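Side-chain contacts in beta-galactosidase (Bacillus circulans subsp. alkalophilus, PDB 3TTY), which hydrolyses terminal beta-galactosidic bonds, holding galactose in a pocket of its TIM-barrel domain: residues W145-S148 / N149-G153; K126-A129 / G130-E134; C115-P119 / T120-Y124. All coordinates share one frame; numbering follows the deposited sequence.

Overall arrangement
Contacts 3, 2 and 1 follow one another in sequence, contact 3 from a loop into helix 119-135, contact 2 further along it and contact 1 where strand 142-146 runs out into the galactose pocket. Centres lie about 15 Å apart for contacts 1 and 2 and for contacts 2 and 3, 14 Å for contacts 1 and 3. Contact 2 packs against the start of contact 1, with Trp145 CZ2 3.6 Å from Ala133 CA. Contact 1 reaches the sugar through Asn149 and Glu150; contact 3 holds the zinc ligand Cys115, and its Tyr121 side chain is about 14 Å from the galactose. The Tyr151 side chain of contact 1 is about 13 Å from the zinc ion.

Contact 1 (W145-S148 / N149-G153); sequences WHVS and NEYGG. With GLA (alpha-D-galactopyranose), chain H.
Ser148 turns onto one face of the Tyr151 ring from a backbone rarely taken by a residue other than glycine, with a positive phi of 54°. Its CB sits over the phenol end of that face, 3.4 Å from Tyr151 CZ, while Ser148 OG lies above the same face, off-centre, 3.7 Å from Tyr151 CE1. Val147 meets the ring differently, at its edge and near its plane: Val147 CG1 is 3.3 Å from Tyr151 OH. The tyrosine thus folds back along the residues three and four places before it, and its ring also meets Trp265. With an alanine here in place of the tyrosine, a gap is likely to open beneath Ser148 CB, and Val147 CG1 and Trp265 would probably lose their aromatic neighbour.

This loop follows strand 142-146, the fourth of the eight parallel strands of the TIM barrel, where clan GH-A glycoside hydrolases typically place an Asn-Glu pair; Asn149 and Glu150 both line the galactose pocket here. Asn149, its CG carried to the side opposite its own N (chi1 -168°), crosses His146 at a slant, yet its amide lies nearly coplanar with the imidazole, 12° away. The amide oxygen approaches the ring edge in plane, Asn149 OD1 being 3.2 Å from His146 CE1, and this oxygen also accepts from Asn252 ND2. At the other branch, Asn149 ND2 donates to the galactose O2 over 3.1 Å and has a second partner in His112 NE2, so both ends of the amide are engaged and its rotation is restrained. Glu150 comes to the sugar at the anomeric end, with Glu150 OE2 3.2 Å from galactose O1. One water donates to Asn149 O at 2.7 Å and is hydrogen-bonded to Ser148 OG at 3.3 Å.

Contact 2 (K126-A129 / G130-E134); sequences KILA and GKLAE
Leu128 and Leu132 meet on the buried side of helix 119-135, one of the helices packed around the eight-stranded TIM barrel. One turn apart, their side chains pass at a slant and touch through methyl groups, Leu128 CD1 lying 4.1 Å from Leu132 CD1. Leu128 sends CG anti to its backbone N, whereas Leu132 holds CG anti to its own carbonyl carbon (chi1 -74°), which brings Leu132 CG over the preceding turn, 3.4 Å from Leu128 O. Beyond this pair the helix is covered by Trp47 and Ile50, which meet Leu128, and by Asn43 and Phe59, which meet Leu132.

The small residues form a second close-packed strip. Ala129 abuts Glu236 and Ala133 abuts Trp243, both on helix 215-243, and Ala133 CB also rests 3.6 Å from Ala129 O. Gly130, next in sequence to Ala129, is likewise buried. Regular i to i+4 bonds run through the tight part and the looser one alike. Leu132 N donates to Leu128 O at 3.1 Å, and Ala133 N to Ala129 O at 3.1 Å.

Toward solvent the packing thins. Lys126 is fully extended and exposed, its side chain touching Glu239 rather than the next turn of its own helix. Ile127 and Lys131, both partly exposed, run side by side in the same direction, so their contact is aliphatic and lengthwise. Beneath them Lys131 N gives the straightest of the turn's bonds, to Ile127 O at 2.8 Å with an N-H...O angle of 166°. The lysine chain stays extended until its last torsion, where a bend (chi4 -62°) turns the ammonium; the charge makes a cation-pi contact with Tyr57, a residue that Ile127 touches too. At that bend, Lys131 CE rests 3.8 Å from Ile127 CG2.

Contact 3 (C115-P119 / T120-Y124); sequences CPNSP and TYRKY. With ZN (zinc ion), chain G.
Arg122 reaches back from the first turn of helix 119-135 and lays the edge of its guanidinium against Pro116 O, which lies in the guanidinium plane. NE and NH2 grip this one oxygen side-on, with Arg122 NE 3.0 Å and Arg122 NH2 3.1 Å from Pro116 O. Asn117 runs alongside in the same direction, its amide 22° from the guanidinium plane. A water links the two, donating to Asn117 OD1 at 2.9 Å and accepting a weak bond from Arg122 NH2, while Asn117 ND2 is bonded to Ser228 OG.

Ser118 faces the helix end as its N-cap. Its chi1 of 160° swings OG to the far side from its own N, where the hydroxyl oxygen meets Tyr121 N at 3.1 Å, and the N-H...O angle of 171° makes this capping bond nearly straight. Asp95 holds the cap from outside, bonding Ser118 OG through one carboxylate oxygen and Thr120 OG1 through the other.

Cys115 points away from the helix, and Asn117 N donates a weak bond to its sulfur, 3.2 Å from Cys115 SG. A type I turn from Cys115 to Ser118 joins the capped helix to the metal: Cys115 SG binds zinc at 2.5 Å, and Cys155, Cys157 and Cys160 complete a four-cysteine site, probably structural.

Contact 1 (W145-S148 / N149-G153)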
loop_
_atom_site.group_PDB
_atom_site.type_symbol
_atom_site.label_atom_id
_atom_site.label_comp_id
_atom_site.label_asym_id
_atom_site.label_seq_id
_atom_site.Cartn_x
_atom_site.Cartn_y
_atom_site.Cartn_z
ATOM N N TRP A 145 17.265 -19.308 -32.948
ATOM C CA TRP A 145 17.410 -17.877 -32.664
ATOM C C TRP A 145 16.525 -17.502 -31.481
ATOM O O TRP A 145 15.367 -17.907 -31.403
ATOM C CB TRP A 145 17.027 -16.998 -33.868
ATOM C CG TRP A 145 18.028 -16.971 -34.990
ATOM C CD1 TRP A 145 17.929 -17.623 -36.182
ATOM C CD2 TRP A 145 19.270 -16.250 -35.033
ATOM N NE1 TRP A 145 19.028 -17.360 -36.958
ATOM C CE2 TRP A 145 19.867 -16.520 -36.277
ATOM C CE3 TRP A 145 19.936 -15.410 -34.137
ATOM C CZ2 TRP A 145 21.093 -15.982 -36.651
ATOM C CZ3 TRP A 145 21.154 -14.882 -34.506
ATOM C CH2 TRP A 145 21.722 -15.167 -35.750
ATOM N N HIS A 146 17.082 -16.701 -30.580
ATOM C CA HIS A 146 16.419 -16.274 -29.357
ATOM C C HIS A 146 16.269 -14.749 -29.456
ATOM O O HIS A 146 17.158 -13.984 -29.050
ATOM C CB HIS A 146 17.285 -16.739 -28.167
ATOM C CG HIS A 146 16.828 -16.280 -26.813
ATOM N ND1 HIS A 146 16.486 -14.973 -26.534
ATOM C CD2 HIS A 146 16.748 -16.948 -25.639
ATOM C CE1 HIS A 146 16.189 -14.864 -25.249
ATOM N NE2 HIS A 146 16.338 -16.045 -24.681
ATOM N N VAL A 147 15.145 -14.316 -30.026
ATOM C CA VAL A 147 14.899 -12.893 -30.283
ATOM C C VAL A 147 14.651 -12.125 -29.002
ATOM O O VAL A 147 13.759 -12.483 -28.214
ATOM C CB VAL A 147 13.687 -12.678 -31.205
ATOM C CG1 VAL A 147 13.307 -11.193 -31.255
ATOM C CG2 VAL A 147 13.975 -13.231 -32.596
ATOM N N SER A 148 15.443 -11.075 -28.785
ATOM C CA SER A 148 15.264 -10.231 -27.608
ATOM C C SER A 148 15.296 -11.108 -26.343
ATOM O O SER A 148 16.045 -12.082 -26.275
ATOM C CB SER A 148 13.936 -9.464 -27.720
ATOM O OG SER A 148 13.845 -8.411 -26.774
ATOM N N ASN A 149 14.491 -10.743 -25.351
ATOM C CA ASN A 149 14.323 -11.521 -24.136
ATOM C C ASN A 149 13.087 -11.030 -23.390
ATOM O O ASN A 149 12.936 -9.826 -23.161
ATOM C CB ASN A 149 15.545 -11.408 -23.225
ATOM C CG ASN A 149 15.517 -12.428 -22.099
ATOM O OD1 ASN A 149 15.601 -13.629 -22.339
ATOM N ND2 ASN A 149 15.384 -11.956 -20.867
ATOM N N GLU A 150 12.215 -11.963 -23.017
ATOM C CA GLU A 150 10.963 -11.651 -22.316
ATOM C C GLU A 150 10.350 -10.273 -22.658
ATOM O O GLU A 150 10.346 -9.359 -21.828
ATOM C CB GLU A 150 11.135 -11.795 -20.792
ATOM C CG GLU A 150 11.486 -13.196 -20.316
ATOM C CD GLU A 150 11.218 -13.407 -18.823
ATOM O OE1 GLU A 150 11.238 -12.417 -18.047
ATOM O OE2 GLU A 150 10.974 -14.571 -18.428
ATOM N N TYR A 151 9.850 -10.125 -23.881
ATOM C CA TYR A 151 9.038 -8.964 -24.237
ATOM C C TYR A 151 7.921 -8.720 -23.205
ATOM O O TYR A 151 7.278 -9.655 -22.732
ATOM C CB TYR A 151 8.398 -9.190 -25.596
ATOM C CG TYR A 151 9.303 -9.041 -26.799
ATOM C CD1 TYR A 151 9.755 -7.799 -27.189
ATOM C CD2 TYR A 151 9.657 -10.145 -27.573
ATOM C CE1 TYR A 151 10.551 -7.646 -28.300
ATOM C CE2 TYR A 151 10.453 -10.004 -28.706
ATOM C CZ TYR A 151 10.890 -8.745 -29.060
ATOM O OH TYR A 151 11.679 -8.565 -30.172
ATOM N N GLY A 152 7.680 -7.463 -22.846
ATOM C CA GLY A 152 6.650 -7.189 -21.859
ATOM C C GLY A 152 6.629 -5.776 -21.325
ATOM O O GLY A 152 7.501 -4.971 -21.648
ATOM N N GLY A 153 5.620 -5.477 -20.504
ATOM C CA GLY A 153 5.422 -4.136 -19.986
ATOM C C GLY A 153 4.753 -3.224 -21.004
ATOM O O GLY A 153 4.893 -3.411 -22.210
HETATM C C1 GLA H . 13.728 -14.454 -16.622
HETATM C C2 GLA H . 14.795 -13.868 -17.580
HETATM C C3 GLA H . 16.222 -14.344 -17.253
HETATM C C4 GLA H . 16.439 -14.163 -15.759
HETATM C C5 GLA H . 15.325 -14.879 -14.989
HETATM C C6 GLA H . 15.610 -14.748 -13.488
HETATM O O1 GLA H . 13.453 -15.857 -16.783
HETATM O O2 GLA H . 14.492 -14.208 -18.923
HETATM O O3 GLA H . 17.217 -13.579 -17.955
HETATM O O4 GLA H . 16.366 -12.766 -15.508
HETATM O O5 GLA H . 14.076 -14.234 -15.263
HETATM O O6 GLA H . 14.837 -15.706 -12.754
HETATM O O HOH W 1 12.210 -7.382 -24.103
#

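Contact 2 (K126-A129 / G130-E134)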
loop_
_atom_site.group_PDB
_atom_site.type_symbol
_atom_site.label_atom_id
_atom_site.label_comp_id
_atom_site.label_asym_id
_atom_site.label_seq_id
_atom_site.Cartn_x
_atom_site.Cartn_y
_atom_site.Cartn_z
ATOM N N LYS A 126 16.697 -4.009 -35.578
ATOM C CA LYS A 126 16.698 -4.679 -36.879
ATOM C C LYS A 126 18.116 -4.856 -37.444
ATOM O O LYS A 126 18.501 -5.940 -37.867
ATOM C CB LYS A 126 15.842 -3.913 -37.884
ATOM C CG LYS A 126 15.933 -4.473 -39.301
ATOM C CD LYS A 126 14.790 -3.987 -40.199
ATOM C CE LYS A 126 14.871 -4.640 -41.584
ATOM N NZ LYS A 126 13.723 -4.259 -42.454
ATOM N N ILE A 127 18.891 -3.782 -37.455
ATOM C CA ILE A 127 20.270 -3.883 -37.905
ATOM C C ILE A 127 21.064 -4.934 -37.118
ATOM O O ILE A 127 21.745 -5.773 -37.715
ATOM C CB ILE A 127 20.976 -2.516 -37.868
ATOM C CG1 ILE A 127 20.321 -1.583 -38.893
ATOM C CG2 ILE A 127 22.471 -2.673 -38.159
ATOM C CD1 ILE A 127 20.927 -0.185 -38.957
ATOM N N LEU A 128 20.970 -4.902 -35.790
ATOM C CA LEU A 128 21.738 -5.844 -34.963
ATOM C C LEU A 128 21.409 -7.305 -35.295
ATOM O O LEU A 128 22.310 -8.123 -35.493
ATOM C CB LEU A 128 21.541 -5.577 -33.468
ATOM C CG LEU A 128 22.280 -6.497 -32.489
ATOM C CD1 LEU A 128 23.779 -6.607 -32.820
ATOM C CD2 LEU A 128 22.070 -6.025 -31.051
ATOM N N ALA A 129 20.124 -7.626 -35.344
ATOM C CA ALA A 129 19.688 -8.965 -35.686
ATOM C C ALA A 129 20.178 -9.335 -37.090
ATOM O O ALA A 129 20.614 -10.455 -37.331
ATOM C CB ALA A 129 18.164 -9.053 -35.609
ATOM N N GLY A 130 20.109 -8.382 -38.013
ATOM C CA GLY A 130 20.594 -8.597 -39.363
ATOM C C GLY A 130 22.069 -8.947 -39.419
ATOM O O GLY A 130 22.452 -9.930 -40.036
ATOM N N LYS A 131 22.901 -8.137 -38.775
ATOM C CA LYS A 131 24.342 -8.356 -38.800
ATOM C C LYS A 131 24.740 -9.669 -38.152
ATOM O O LYS A 131 25.669 -10.322 -38.607
ATOM C CB LYS A 131 25.084 -7.198 -38.129
ATOM C CG LYS A 131 25.127 -5.909 -38.961
ATOM C CD LYS A 131 25.848 -4.796 -38.212
ATOM C CE LYS A 131 26.079 -3.582 -39.106
ATOM N NZ LYS A 131 26.942 -3.915 -40.273
ATOM N N LEU A 132 24.058 -10.053 -37.082
ATOM C CA LEU A 132 24.352 -11.329 -36.433
ATOM C C LEU A 132 24.052 -12.499 -37.373
ATOM O O LEU A 132 24.854 -13.429 -37.496
ATOM C CB LEU A 132 23.558 -11.490 -35.131
ATOM C CG LEU A 132 23.992 -10.667 -33.916
ATOM C CD1 LEU A 132 22.863 -10.558 -32.913
ATOM C CD2 LEU A 132 25.246 -11.251 -33.258
ATOM N N ALA A 133 22.891 -12.468 -38.021
ATOM C CA ALA A 133 22.494 -13.584 -38.870
ATOM C C ALA A 133 23.397 -13.638 -40.091
ATOM O O ALA A 133 23.811 -14.714 -40.522
ATOM C CB ALA A 133 21.014 -13.482 -39.278
ATOM N N GLU A 134 23.723 -12.477 -40.638
ATOM C CA GLU A 134 24.643 -12.426 -41.760
ATOM C C GLU A 134 26.011 -12.992 -41.374
ATOM O O GLU A 134 26.580 -13.819 -42.092
ATOM C CB GLU A 134 24.783 -10.997 -42.284
ATOM C CG GLU A 134 25.940 -10.807 -43.275
ATOM C CD GLU A 134 26.066 -9.365 -43.760
ATOM O OE1 GLU A 134 26.152 -9.162 -44.992
ATOM O OE2 GLU A 134 26.084 -8.437 -42.912
#

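Contact 3 (C115-P119 / T120-Y124)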
loop_
_atom_site.group_PDB
_atom_site.type_symbol
_atom_site.label_atom_id
_atom_site.label_comp_id
_atom_site.label_asym_id
_atom_site.label_seq_id
_atom_site.Cartn_x
_atom_site.Cartn_y
_atom_site.Cartn_z
ATOM N N CYS A 115 10.776 1.353 -25.797
ATOM C CA CYS A 115 9.467 1.671 -26.353
ATOM C C CYS A 115 9.303 0.904 -27.660
ATOM O O CYS A 115 10.124 1.038 -28.566
ATOM C CB CYS A 115 9.297 3.175 -26.580
ATOM S SG CYS A 115 7.955 3.556 -27.731
ATOM N N PRO A 116 8.243 0.088 -27.758
ATOM C CA PRO A 116 8.053 -0.773 -28.931
ATOM C C PRO A 116 7.648 0.044 -30.156
ATOM O O PRO A 116 7.647 -0.469 -31.264
ATOM C CB PRO A 116 6.910 -1.693 -28.502
ATOM C CG PRO A 116 6.125 -0.867 -27.556
ATOM C CD PRO A 116 7.118 -0.012 -26.813
ATOM N N ASN A 117 7.311 1.309 -29.954
ATOM C CA ASN A 117 6.979 2.176 -31.069
ATOM C C ASN A 117 8.073 3.190 -31.346
ATOM O O ASN A 117 7.826 4.230 -31.946
ATOM C CB ASN A 117 5.633 2.863 -30.839
ATOM C CG ASN A 117 4.471 1.948 -31.149
ATOM O OD1 ASN A 117 4.369 1.425 -32.261
ATOM N ND2 ASN A 117 3.614 1.707 -30.159
ATOM N N SER A 118 9.289 2.863 -30.918
ATOM C CA SER A 118 10.430 3.767 -31.034
ATOM C C SER A 118 11.174 3.623 -32.362
ATOM O O SER A 118 11.615 2.538 -32.726
ATOM C CB SER A 118 11.387 3.545 -29.864
ATOM O OG SER A 118 12.678 4.049 -30.149
ATOM N N PRO A 119 11.327 4.735 -33.095
ATOM C CA PRO A 119 12.043 4.652 -34.370
ATOM C C PRO A 119 13.510 4.266 -34.165
ATOM O O PRO A 119 14.092 3.541 -34.975
ATOM C CB PRO A 119 11.938 6.080 -34.940
ATOM C CG PRO A 119 10.851 6.745 -34.157
ATOM C CD PRO A 119 10.824 6.093 -32.812
ATOM N N THR A 120 14.116 4.752 -33.096
ATOM C CA THR A 120 15.510 4.415 -32.840
ATOM C C THR A 120 15.679 2.938 -32.521
ATOM O O THR A 120 16.494 2.255 -33.131
ATOM C CB THR A 120 16.102 5.266 -31.730
ATOM O OG1 THR A 120 16.146 6.621 -32.181
ATOM C CG2 THR A 120 17.508 4.782 -31.382
ATOM N N TYR A 121 14.880 2.443 -31.588
ATOM C CA TYR A 121 14.939 1.040 -31.204
ATOM C C TYR A 121 14.696 0.096 -32.389
ATOM O O TYR A 121 15.401 -0.897 -32.560
ATOM C CB TYR A 121 13.930 0.756 -30.096
ATOM C CG TYR A 121 13.866 -0.700 -29.713
ATOM C CD1 TYR A 121 14.890 -1.290 -29.000
ATOM C CD2 TYR A 121 12.777 -1.483 -30.062
ATOM C CE1 TYR A 121 14.837 -2.616 -28.642
ATOM C CE2 TYR A 121 12.721 -2.821 -29.716
ATOM C CZ TYR A 121 13.755 -3.381 -29.011
ATOM O OH TYR A 121 13.711 -4.709 -28.662
ATOM N N ARG A 122 13.686 0.392 -33.194
ATOM C CA ARG A 122 13.383 -0.465 -34.330
ATOM C C ARG A 122 14.502 -0.423 -35.365
ATOM O O ARG A 122 14.865 -1.454 -35.919
ATOM C CB ARG A 122 12.036 -0.116 -34.952
ATOM C CG ARG A 122 10.863 -0.532 -34.081
ATOM C CD ARG A 122 9.627 -0.771 -34.918
ATOM N NE ARG A 122 8.423 -0.918 -34.106
ATOM C CZ ARG A 122 7.244 -1.299 -34.590
ATOM N NH1 ARG A 122 7.130 -1.578 -35.887
ATOM N NH2 ARG A 122 6.185 -1.410 -33.782
ATOM N N LYS A 123 15.062 0.762 -35.600
ATOM C CA LYS A 123 16.207 0.907 -36.508
ATOM C C LYS A 123 17.407 0.051 -36.088
ATOM O O LYS A 123 17.909 -0.751 -36.870
ATOM C CB LYS A 123 16.624 2.381 -36.647
ATOM C CG LYS A 123 17.849 2.616 -37.513
ATOM C CD LYS A 123 18.146 4.103 -37.651
ATOM C CE LYS A 123 19.490 4.348 -38.332
ATOM N NZ LYS A 123 19.821 5.819 -38.430
ATOM N N TYR A 124 17.869 0.199 -34.855
ATOM C CA TYR A 124 19.087 -0.517 -34.466
ATOM C C TYR A 124 18.864 -1.983 -34.094
ATOM O O TYR A 124 19.757 -2.811 -34.266
ATOM C CB TYR A 124 19.840 0.240 -33.376
ATOM C CG TYR A 124 20.373 1.551 -33.880
ATOM C CD1 TYR A 124 21.390 1.582 -34.831
ATOM C CD2 TYR A 124 19.846 2.762 -33.432
ATOM C CE1 TYR A 124 21.885 2.780 -35.312
ATOM C CE2 TYR A 124 20.341 3.978 -33.910
ATOM C CZ TYR A 124 21.359 3.978 -34.856
ATOM O OH TYR A 124 21.857 5.169 -35.349
HETATM ZN ZN ZN G . 6.054 4.153 -26.312
HETATM O O HOH W 2 3.331 -0.767 -33.895
#